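Local coordinates for sulfonate ABC transporter, periplasmic sulfonate-binding protein SsuA (Methylobacillus flagellatus, PDB 3UIF) that probably binds sulfonates or related sulfur compounds in the periplasm and delivers them to an ABC transporter, at residues 173-178 / 248-253; 257-262 / 267-272; 161-166 / 182-187. All coordinates share one frame; numbering follows the deposited sequence.

Contact 1: 173-178 / 248-253; sequences LFDSYI and KIYPES. With SO4 (sulfate ion), chain C.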
loop_
_atom_site.group_PDB
_atom_site.type_symbol
_atom_site.label_atom_id
_atom_site.label_comp_id
_atom_site.label_asym_id
_atom_site.label_seq_id
_atom_site.Cartn_x
_atom_site.Cartn_y
_atom_site.Cartn_z
ATOM N N LEU A 173 -7.946 6.926 -5.368
ATOM C CA LEU A 173 -8.227 6.026 -4.252
ATOM C C LEU A 173 -9.494 6.471 -3.542
ATOM O O LEU A 173 -10.300 7.191 -4.114
ATOM C CB LEU A 173 -7.055 6.014 -3.278
ATOM C CG LEU A 173 -5.644 5.803 -3.850
ATOM C CD1 LEU A 173 -4.643 5.705 -2.703
ATOM C CD2 LEU A 173 -5.553 4.576 -4.744
ATOM N N PHE A 174 -9.651 6.062 -2.286
ATOM C CA PHE A 174 -10.884 6.306 -1.509
ATOM C C PHE A 174 -11.278 7.776 -1.338
ATOM O O PHE A 174 -12.405 8.076 -0.944
ATOM C CB PHE A 174 -10.840 5.571 -0.155
ATOM C CG PHE A 174 -9.872 6.166 0.846
ATOM C CD1 PHE A 174 -8.564 6.515 0.483
ATOM C CD2 PHE A 174 -10.260 6.358 2.161
ATOM C CE1 PHE A 174 -7.683 7.060 1.408
ATOM C CE2 PHE A 174 -9.384 6.894 3.096
ATOM C CZ PHE A 174 -8.100 7.251 2.724
ATOM N N ASP A 175 -10.365 8.696 -1.644
ATOM C CA ASP A 175 -10.709 10.127 -1.703
ATOM C C ASP A 175 -11.854 10.383 -2.687
ATOM O O ASP A 175 -12.539 11.403 -2.617
ATOM C CB ASP A 175 -9.489 10.972 -2.062
ATOM C CG ASP A 175 -8.719 10.406 -3.237
ATOM O OD1 ASP A 175 -8.134 9.307 -3.088
ATOM O OD2 ASP A 175 -8.680 11.063 -4.302
ATOM N N SER A 176 -12.065 9.444 -3.597
ATOM C CA SER A 176 -13.198 9.496 -4.523
ATOM C C SER A 176 -14.563 9.698 -3.828
ATOM O O SER A 176 -15.429 10.399 -4.356
ATOM C CB SER A 176 -13.232 8.229 -5.380
ATOM O OG SER A 176 -11.968 7.979 -5.970
ATOM N N TYR A 177 -14.733 9.101 -2.647
ATOM C CA TYR A 177 -16.001 9.117 -1.913
ATOM C C TYR A 177 -16.479 10.500 -1.486
ATOM O O TYR A 177 -17.689 10.742 -1.366
ATOM C CB TYR A 177 -15.918 8.212 -0.691
ATOM C CG TYR A 177 -16.065 6.754 -1.034
ATOM C CD1 TYR A 177 -17.284 6.247 -1.540
ATOM C CD2 TYR A 177 -14.997 5.872 -0.857
ATOM C CE1 TYR A 177 -17.416 4.906 -1.859
ATOM C CE2 TYR A 177 -15.123 4.532 -1.176
ATOM C CZ TYR A 177 -16.323 4.054 -1.674
ATOM O OH TYR A 177 -16.421 2.721 -1.979
ATOM N N ILE A 178 -15.518 11.390 -1.246
ATOM C CA ILE A 178 -15.801 12.790 -0.937
ATOM C C ILE A 178 -16.633 13.396 -2.068
ATOM O O ILE A 178 -17.625 14.082 -1.817
ATOM C CB ILE A 178 -14.491 13.573 -0.677
ATOM C CG1 ILE A 178 -13.915 13.182 0.677
ATOM C CG2 ILE A 178 -14.735 15.072 -0.660
ATOM C CD1 ILE A 178 -12.508 13.669 0.913
ATOM N N LYS A 248 -6.412 10.028 8.820
ATOM C CA LYS A 248 -7.158 11.144 9.405
ATOM C C LYS A 248 -7.303 12.379 8.515
ATOM O O LYS A 248 -7.955 13.345 8.925
ATOM C CB LYS A 248 -6.556 11.579 10.745
ATOM C CG LYS A 248 -6.333 10.461 11.746
ATOM C CD LYS A 248 -5.977 11.073 13.088
ATOM C CE LYS A 248 -5.481 10.034 14.081
ATOM N NZ LYS A 248 -6.576 9.182 14.632
ATOM N N ILE A 249 -6.699 12.383 7.326
ATOM C CA ILE A 249 -6.930 13.493 6.385
ATOM C C ILE A 249 -8.393 13.452 5.953
ATOM O O ILE A 249 -8.965 14.473 5.541
ATOM C CB ILE A 249 -6.060 13.418 5.113
ATOM C CG1 ILE A 249 -4.574 13.442 5.452
ATOM C CG2 ILE A 249 -6.388 14.580 4.176
ATOM C CD1 ILE A 249 -3.681 13.254 4.238
ATOM N N TYR A 250 -8.974 12.260 6.076
ATOM C CA TYR A 250 -10.303 11.967 5.584
ATOM C C TYR A 250 -11.234 11.562 6.704
ATOM O O TYR A 250 -10.787 10.941 7.671
ATOM C CB TYR A 250 -10.222 10.849 4.552
ATOM C CG TYR A 250 -9.385 11.244 3.376
ATOM C CD1 TYR A 250 -9.856 12.178 2.466
ATOM C CD2 TYR A 250 -8.101 10.715 3.188
ATOM C CE1 TYR A 250 -9.079 12.581 1.397
ATOM C CE2 TYR A 250 -7.320 11.113 2.111
ATOM C CZ TYR A 250 -7.825 12.042 1.220
ATOM O OH TYR A 250 -7.094 12.454 0.135
ATOM N N PRO A 251 -12.535 11.897 6.574
ATOM C CA PRO A 251 -13.527 11.499 7.572
ATOM C C PRO A 251 -13.548 9.997 7.804
ATOM O O PRO A 251 -13.219 9.203 6.907
ATOM C CB PRO A 251 -14.857 11.944 6.947
ATOM C CG PRO A 251 -14.496 13.057 6.033
ATOM C CD PRO A 251 -13.143 12.696 5.488
ATOM N N GLU A 252 -13.932 9.616 9.013
ATOM C CA GLU A 252 -14.102 8.198 9.358
ATOM C C GLU A 252 -14.980 7.415 8.353
ATOM O O GLU A 252 -14.640 6.305 7.990
ATOM C CB GLU A 252 -14.617 8.062 10.798
ATOM C CG GLU A 252 -13.527 8.355 11.832
ATOM C CD GLU A 252 -14.044 8.512 13.250
ATOM O OE1 GLU A 252 -13.316 9.130 14.056
ATOM O OE2 GLU A 252 -15.163 8.027 13.573
ATOM N N SER A 253 -16.076 8.012 7.887
ATOM C CA SER A 253 -16.968 7.350 6.934
ATOM C C SER A 253 -16.270 7.056 5.601
ATOM O O SER A 253 -16.528 6.008 4.990
ATOM C CB SER A 253 -18.250 8.162 6.712
ATOM O OG SER A 253 -17.949 9.416 6.161
HETATM S S SO4 C . -17.068 11.534 10.113
HETATM O O1 SO4 C . -17.856 11.708 11.345
HETATM O O2 SO4 C . -15.615 11.564 10.415
HETATM O O3 SO4 C . -17.451 10.220 9.552
HETATM O O4 SO4 C . -17.385 12.616 9.156
#

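Contact 2: 257-262 / 267-272; sequences REYDQD and RQRWSP. With GOL (glycerol), chain D.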
loop_
_atom_site.group_PDB
_atom_site.type_symbol
_atom_site.label_atom_id
_atom_site.label_comp_id
_atom_site.label_asym_id
_atom_site.label_seq_id
_atom_site.Cartn_x
_atom_site.Cartn_y
_atom_site.Cartn_z
ATOM N N ARG A 257 -15.641 3.342 4.200
ATOM C CA ARG A 257 -16.184 2.919 2.912
ATOM C C ARG A 257 -15.166 2.197 2.050
ATOM O O ARG A 257 -15.527 1.383 1.197
ATOM C CB ARG A 257 -16.791 4.102 2.180
ATOM C CG ARG A 257 -18.222 4.296 2.602
ATOM C CD ARG A 257 -18.807 5.511 1.942
ATOM N NE ARG A 257 -18.314 6.718 2.583
ATOM C CZ ARG A 257 -18.665 7.936 2.213
ATOM N NH1 ARG A 257 -19.507 8.089 1.201
ATOM N NH2 ARG A 257 -18.175 8.992 2.842
ATOM N N GLU A 258 -13.896 2.501 2.282
ATOM C CA GLU A 258 -12.797 1.812 1.624
ATOM C C GLU A 258 -12.879 0.285 1.837
ATOM O O GLU A 258 -12.496 -0.485 0.950
ATOM C CB GLU A 258 -11.443 2.412 2.082
ATOM C CG GLU A 258 -10.188 1.560 1.863
ATOM C CD GLU A 258 -9.874 1.280 0.397
ATOM O OE1 GLU A 258 -8.977 0.455 0.129
ATOM O OE2 GLU A 258 -10.497 1.860 -0.507
ATOM N N TYR A 259 -13.413 -0.134 2.987
ATOM C CA TYR A 259 -13.554 -1.554 3.318
ATOM C C TYR A 259 -14.952 -2.104 3.072
ATOM O O TYR A 259 -15.205 -3.279 3.253
ATOM C CB TYR A 259 -13.110 -1.809 4.762
ATOM C CG TYR A 259 -11.664 -1.457 4.937
ATOM C CD1 TYR A 259 -10.676 -2.392 4.666
ATOM C CD2 TYR A 259 -11.274 -0.165 5.296
ATOM C CE1 TYR A 259 -9.344 -2.075 4.787
ATOM C CE2 TYR A 259 -9.936 0.167 5.407
ATOM C CZ TYR A 259 -8.973 -0.797 5.154
ATOM O OH TYR A 259 -7.630 -0.498 5.260
ATOM N N ASP A 260 -15.857 -1.253 2.627
ATOM C CA ASP A 260 -17.252 -1.629 2.449
ATOM C C ASP A 260 -17.463 -2.412 1.148
ATOM O O ASP A 260 -16.953 -2.020 0.094
ATOM C CB ASP A 260 -18.082 -0.363 2.415
ATOM C CG ASP A 260 -19.190 -0.393 3.403
ATOM O OD1 ASP A 260 -20.297 -0.914 3.056
ATOM O OD2 ASP A 260 -18.941 0.102 4.536
ATOM N N GLN A 261 -18.200 -3.518 1.223
ATOM C CA GLN A 261 -18.605 -4.251 0.019
ATOM C C GLN A 261 -17.442 -4.719 -0.888
ATOM O O GLN A 261 -17.610 -4.945 -2.087
ATOM C CB GLN A 261 -19.668 -3.464 -0.768
ATOM C CG GLN A 261 -20.854 -3.037 0.088
ATOM C CD GLN A 261 -22.069 -2.634 -0.727
ATOM O OE1 GLN A 261 -22.082 -1.582 -1.371
ATOM N NE2 GLN A 261 -23.116 -3.475 -0.694
ATOM N N ASP A 262 -16.282 -4.907 -0.278
ATOM C CA ASP A 262 -15.070 -5.337 -0.967
ATOM C C ASP A 262 -15.099 -6.866 -1.200
ATOM O O ASP A 262 -15.735 -7.596 -0.436
ATOM C CB ASP A 262 -13.862 -4.928 -0.107
ATOM C CG ASP A 262 -12.558 -4.798 -0.907
ATOM O OD1 ASP A 262 -12.440 -5.310 -2.056
ATOM O OD2 ASP A 262 -11.620 -4.190 -0.344
ATOM N N ARG A 267 -10.335 -9.129 7.558
ATOM C CA ARG A 267 -9.175 -9.911 7.933
ATOM C C ARG A 267 -8.209 -10.117 6.770
ATOM O O ARG A 267 -6.998 -9.954 6.913
ATOM C CB ARG A 267 -9.616 -11.257 8.489
ATOM C CG ARG A 267 -8.496 -12.034 9.174
ATOM C CD ARG A 267 -8.862 -13.494 9.384
ATOM N NE ARG A 267 -9.906 -13.643 10.389
ATOM C CZ ARG A 267 -10.236 -14.801 10.967
ATOM N NH1 ARG A 267 -9.589 -15.919 10.636
ATOM N NH2 ARG A 267 -11.212 -14.843 11.878
ATOM N N GLN A 268 -8.747 -10.482 5.620
ATOM C CA GLN A 268 -7.929 -10.716 4.435
ATOM C C GLN A 268 -7.171 -9.471 3.938
ATOM O O GLN A 268 -6.100 -9.588 3.338
ATOM C CB GLN A 268 -8.772 -11.344 3.320
ATOM C CG GLN A 268 -9.199 -12.777 3.589
ATOM C CD GLN A 268 -8.019 -13.740 3.653
ATOM O OE1 GLN A 268 -7.697 -14.286 4.722
ATOM N NE2 GLN A 268 -7.360 -13.948 2.518
ATOM N N ARG A 269 -7.701 -8.285 4.223
ATOM C CA ARG A 269 -7.022 -7.043 3.874
ATOM C C ARG A 269 -5.669 -6.891 4.581
ATOM O O ARG A 269 -4.825 -6.103 4.152
ATOM C CB ARG A 269 -7.916 -5.831 4.155
ATOM C CG ARG A 269 -9.144 -5.713 3.255
ATOM C CD ARG A 269 -8.828 -5.391 1.800
ATOM N NE ARG A 269 -8.165 -4.098 1.666
ATOM C CZ ARG A 269 -8.782 -2.921 1.522
ATOM N NH1 ARG A 269 -10.109 -2.836 1.481
ATOM N NH2 ARG A 269 -8.062 -1.820 1.404
ATOM N N TRP A 270 -5.475 -7.660 5.646
ATOM C CA TRP A 270 -4.308 -7.558 6.489
ATOM C C TRP A 270 -3.370 -8.716 6.287
ATOM O O TRP A 270 -2.377 -8.846 6.994
ATOM C CB TRP A 270 -4.756 -7.475 7.950
ATOM C CG TRP A 270 -5.422 -6.159 8.303
ATOM C CD1 TRP A 270 -6.782 -5.855 8.273
ATOM C CD2 TRP A 270 -4.772 -4.918 8.734
ATOM N NE1 TRP A 270 -7.012 -4.562 8.643
ATOM C CE2 TRP A 270 -5.857 -3.935 8.932
ATOM C CE3 TRP A 270 -3.448 -4.527 8.971
ATOM C CZ2 TRP A 270 -5.601 -2.624 9.352
ATOM C CZ3 TRP A 270 -3.213 -3.210 9.394
ATOM C CH2 TRP A 270 -4.263 -2.284 9.582
ATOM N N SER A 271 -3.667 -9.566 5.308
ATOM C CA SER A 271 -2.936 -10.808 5.101
ATOM C C SER A 271 -1.448 -10.604 4.810
ATOM O O SER A 271 -1.076 -9.774 3.993
ATOM C CB SER A 271 -3.594 -11.635 3.996
ATOM O OG SER A 271 -2.834 -12.790 3.703
ATOM N N PRO A 272 -0.592 -11.362 5.497
ATOM C CA PRO A 272 0.852 -11.309 5.285
ATOM C C PRO A 272 1.356 -12.433 4.388
ATOM O O PRO A 272 2.559 -12.613 4.219
ATOM C CB PRO A 272 1.395 -11.489 6.697
ATOM C CG PRO A 272 0.383 -12.389 7.349
ATOM C CD PRO A 272 -0.945 -12.039 6.759
HETATM C C1 GOL D . -3.647 -1.454 5.765
HETATM O O1 GOL D . -2.254 -1.224 5.489
HETATM C C2 GOL D . -3.968 -2.947 5.689
HETATM O O2 GOL D . -3.289 -3.549 4.573
HETATM C C3 GOL D . -5.454 -3.078 5.483
HETATM O O3 GOL D . -5.827 -2.269 4.373
#

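Contact 3: 161-166 / 182-187; sequences ALASGT and RGVGKI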
loop_
_atom_site.group_PDB
_atom_site.type_symbol
_atom_site.label_atom_id
_atom_site.label_comp_id
_atom_site.label_asym_id
_atom_site.label_seq_id
_atom_site.Cartn_x
_atom_site.Cartn_y
_atom_site.Cartn_z
ATOM N N ALA A 161 -11.150 19.320 -10.694
ATOM C CA ALA A 161 -11.396 19.299 -12.139
ATOM C C ALA A 161 -12.635 18.503 -12.519
ATOM O O ALA A 161 -13.402 18.926 -13.373
ATOM C CB ALA A 161 -10.187 18.767 -12.878
ATOM N N LEU A 162 -12.833 17.358 -11.872
ATOM C CA LEU A 162 -14.003 16.531 -12.138
ATOM C C LEU A 162 -15.279 17.217 -11.680
ATOM O O LEU A 162 -16.297 17.155 -12.364
ATOM C CB LEU A 162 -13.890 15.169 -11.446
ATOM C CG LEU A 162 -15.109 14.301 -11.751
ATOM C CD1 LEU A 162 -14.773 13.236 -12.777
ATOM C CD2 LEU A 162 -15.658 13.697 -10.480
ATOM N N ALA A 163 -15.210 17.852 -10.510
ATOM C CA ALA A 163 -16.322 18.609 -9.949
ATOM C C ALA A 163 -16.748 19.737 -10.876
ATOM O O ALA A 163 -17.920 20.123 -10.900
ATOM C CB ALA A 163 -15.941 19.158 -8.584
ATOM N N SER A 164 -15.791 20.247 -11.645
ATOM C CA SER A 164 -16.020 21.326 -12.612
ATOM C C SER A 164 -16.546 20.860 -13.959
ATOM O O SER A 164 -17.115 21.650 -14.699
ATOM C CB SER A 164 -14.718 22.085 -12.867
ATOM O OG SER A 164 -14.318 22.790 -11.715
ATOM N N GLY A 165 -16.327 19.591 -14.284
ATOM C CA GLY A 165 -16.532 19.102 -15.647
ATOM C C GLY A 165 -15.403 19.522 -16.579
ATOM O O GLY A 165 -15.594 19.639 -17.789
ATOM N N THR A 166 -14.229 19.770 -16.001
ATOM C CA THR A 166 -12.996 20.067 -16.741
ATOM C C THR A 166 -12.384 18.769 -17.288
ATOM O O THR A 166 -11.738 18.769 -18.333
ATOM C CB THR A 166 -12.015 20.875 -15.853
ATOM O OG1 THR A 166 -12.357 22.269 -15.935
ATOM C CG2 THR A 166 -10.531 20.673 -16.251
ATOM N N ARG A 182 -20.157 15.334 -1.684
ATOM C CA ARG A 182 -20.487 16.705 -2.066
ATOM C C ARG A 182 -21.481 16.687 -3.224
ATOM O O ARG A 182 -21.829 17.718 -3.776
ATOM C CB ARG A 182 -19.232 17.542 -2.369
ATOM C CG ARG A 182 -18.169 17.444 -1.286
ATOM C CD ARG A 182 -17.378 18.727 -1.010
ATOM N NE ARG A 182 -16.490 18.514 0.158
ATOM C CZ ARG A 182 -15.345 19.165 0.425
ATOM N NH1 ARG A 182 -14.879 20.122 -0.386
ATOM N NH2 ARG A 182 -14.652 18.844 1.519
ATOM N N GLY A 183 -21.953 15.491 -3.570
ATOM C CA GLY A 183 -22.971 15.313 -4.612
ATOM C C GLY A 183 -22.530 15.692 -6.016
ATOM O O GLY A 183 -23.360 15.974 -6.868
ATOM N N VAL A 184 -21.226 15.671 -6.270
ATOM C CA VAL A 184 -20.688 16.189 -7.525
ATOM C C VAL A 184 -20.000 15.114 -8.397
ATOM O O VAL A 184 -19.546 15.390 -9.523
ATOM C CB VAL A 184 -19.791 17.420 -7.243
ATOM C CG1 VAL A 184 -18.359 17.012 -6.900
ATOM C CG2 VAL A 184 -19.880 18.435 -8.383
ATOM N N GLY A 185 -19.960 13.882 -7.892
ATOM C CA GLY A 185 -19.425 12.772 -8.669
ATOM C C GLY A 185 -20.099 11.450 -8.392
ATOM O O GLY A 185 -20.813 11.300 -7.400
ATOM N N LYS A 186 -19.879 10.482 -9.272
ATOM C CA LYS A 186 -20.293 9.113 -8.977
ATOM C C LYS A 186 -19.230 8.093 -9.371
ATOM O O LYS A 186 -18.615 8.194 -10.426
ATOM C CB LYS A 186 -21.680 8.789 -9.567
ATOM C CG LYS A 186 -21.838 8.963 -11.069
ATOM C CD LYS A 186 -23.150 8.343 -11.526
ATOM C CE LYS A 186 -23.213 8.158 -13.040
ATOM N NZ LYS A 186 -23.726 9.350 -13.770
ATOM N N ILE A 187 -19.003 7.134 -8.488
ATOM C CA ILE A 187 -18.062 6.053 -8.724
ATOM C C ILE A 187 -18.763 4.987 -9.556
ATOM O O ILE A 187 -19.860 4.562 -9.218
ATOM C CB ILE A 187 -17.556 5.448 -7.396
ATOM C CG1 ILE A 187 -16.755 6.490 -6.614
ATOM C CG2 ILE A 187 -16.714 4.198 -7.637
ATOM C CD1 ILE A 187 -16.484 6.088 -5.178
#

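Contact 1: 173-178 / 248-253
Phe174 turns its ring out to Tyr250 by setting CG between its own backbone N and carbonyl carbon (chi1 72°). Tyr250 meets it with CG beside the backbone N and anti to the carbonyl carbon (chi1 -61°). The two rings pack obliquely, with planes 65° apart and centroids separated by 5.0 Å. Between the two rings the nearest atoms are Phe174 CZ and Tyr250 CD2, at 3.5 Å. Ile178 reaches the same tyrosine at its edge, near the ring plane, and its CD1 lies 3.4 Å from Tyr250 CD1. Asp175 brings CB to within 3.6 Å of Tyr250 OH, while its OD2 is hydrogen-bonded to Ser172 OG. In this two-lobed fold, consistent with a type 2 periplasmic binding protein, residues 173-176 form a type I turn that leads from strand 169-172 into helix 176-181. Tyr250 comes from the loop before helix 252-257. Both N and OG of Ser176 donate to Leu173 O, which ties the turn together. No hydrogen bond crosses between the segments. Pro251 is the N-cap of helix 252-257. A sulfate, probably from the crystallisation liquor, sits at this helix start and accepts from Glu252 N at O2 (2.9 Å) and from Ser253 N at O3 (3.1 Å).

Contact 2: 257-262 / 267-272
Asp262 OD2 is gripped by three groups: Arg269 NH1, with which it makes a salt bridge of 2.7 Å, and the side chains of Lys199 and Asn100. The carboxylate plane of Asp262 stands 73° from the guanidinium plane of Arg269. A second salt bridge runs from Arg269 NH2 to Glu258 OE1, at 2.8 Å. The nitrogen meets that oxygen on its anti side, somewhat out of the carboxylate plane. Glu258 is buried, but both its oxygens have further partners: OE1 also takes the backbone N of Asn100, and OE2 pairs with Tyr102 OH. A weak bond from Arg269 NH1 to Glu258 O, 3.4 Å long, lies at the guanidinium edge. Arg269 gets there by bending its chain at chi2 and chi3 (-68° and -62°), which lays one guanidinium face against the rim of the Tyr259 ring. Tyr259 CE1 lies over the centre of that face, 3.4 Å from Arg269 CZ. A methionine in place of Arg269 would probably leave the Glu258 and Asp262 carboxylates without the positive charge they share, and Tyr259 without the flat group packed against it. The phenol end of Tyr259 faces a glycerol, probably from the crystallisation liquor, and its OH donates to glycerol O3 at 2.7 Å. Glycerol C3 rests over one face of the Trp270 indole, 3.6 Å from Trp270 CE2. The glycerol is also bonded to Trp95 O and Thr97 O. Asn100 and Lys199 lie on two chain crossovers, between strands 89-94 and 102-106 and between strands 185-190 and 202-207. The network therefore sits against connections between the two sheets, consistent with the hinge region of a type 2 periplasmic binding protein.

Contact 3: 161-166 / 182-187
Two helix ends meet here in the lobe built on the five-stranded sheet, each closed by a Schellman motif. Ala163, in the last turn of helix 155-164, touches Val184, which follows helix 176-181 and leads into the edge strand 185-190. The first motif turns at Gly165, which has positive phi. Thr166 N bonds back to Ala161 O at 2.9 Å, and Gly165 N bonds to Leu162 O at 3.1 Å. The second turns at Gly183, also with positive phi: Val184 N reaches back to Leu179 O, and Gly183 N to Glu180 O. The chain can therefore leave the helix and enter the strand within a few residues, and Val184 is delivered against helix 155-164. The CA atoms of Ala163 and Val184 are 5.5 Å apart, so the two backbones run close, with small side chains between them. No hydrogen bond joins the segments; the contact is van der Waals packing. Leu162 is buried; its CG, opposite the backbone N (chi1 -179°), lets CD2 come to 4.3 Å from Gly185 CA, where the strand has no side chain to meet it. The same leucine packs on Leu179 of helix 176-181 and on Val104 and Pro106 of the neighbouring strand region, so it lies among both helices and the sheet. Strand 185-190 is held to strand 102-106 by backbone bonds between Lys186 and Val105. Val184 presents both methyls to Ala163, its CG1 standing between the backbone N and the carbonyl carbon (chi1 86°). CG1 lies 3.6 Å from Ala163 CB, and CG2 lies 3.6 Å from Ala163 O.

How the contacts relate
From the N terminus, contact 3 comes first. It closes a short loop from helix 155-164 through strand 169-172 and helix 176-181 to strand 185-190, all within one lobe. Segment 173-178 of contact 1 lies inside that loop but pairs with 248-253 far ahead, so contacts 1 and 3 cross. Contact 1 joins the turn before helix 176-181, in the lobe with the five-stranded sheet, to the loop before helix 252-257. Tyr177 and Ser176 pack on Ile187 of contact 3. Contact 2 opens after contact 1 closes and joins two parts of the loop between helices 252-257 and 276-291. Tyr177 and Phe174 touch Arg257 and Glu258, linking contacts 1 and 2. Contacts 2 and 3 do not touch.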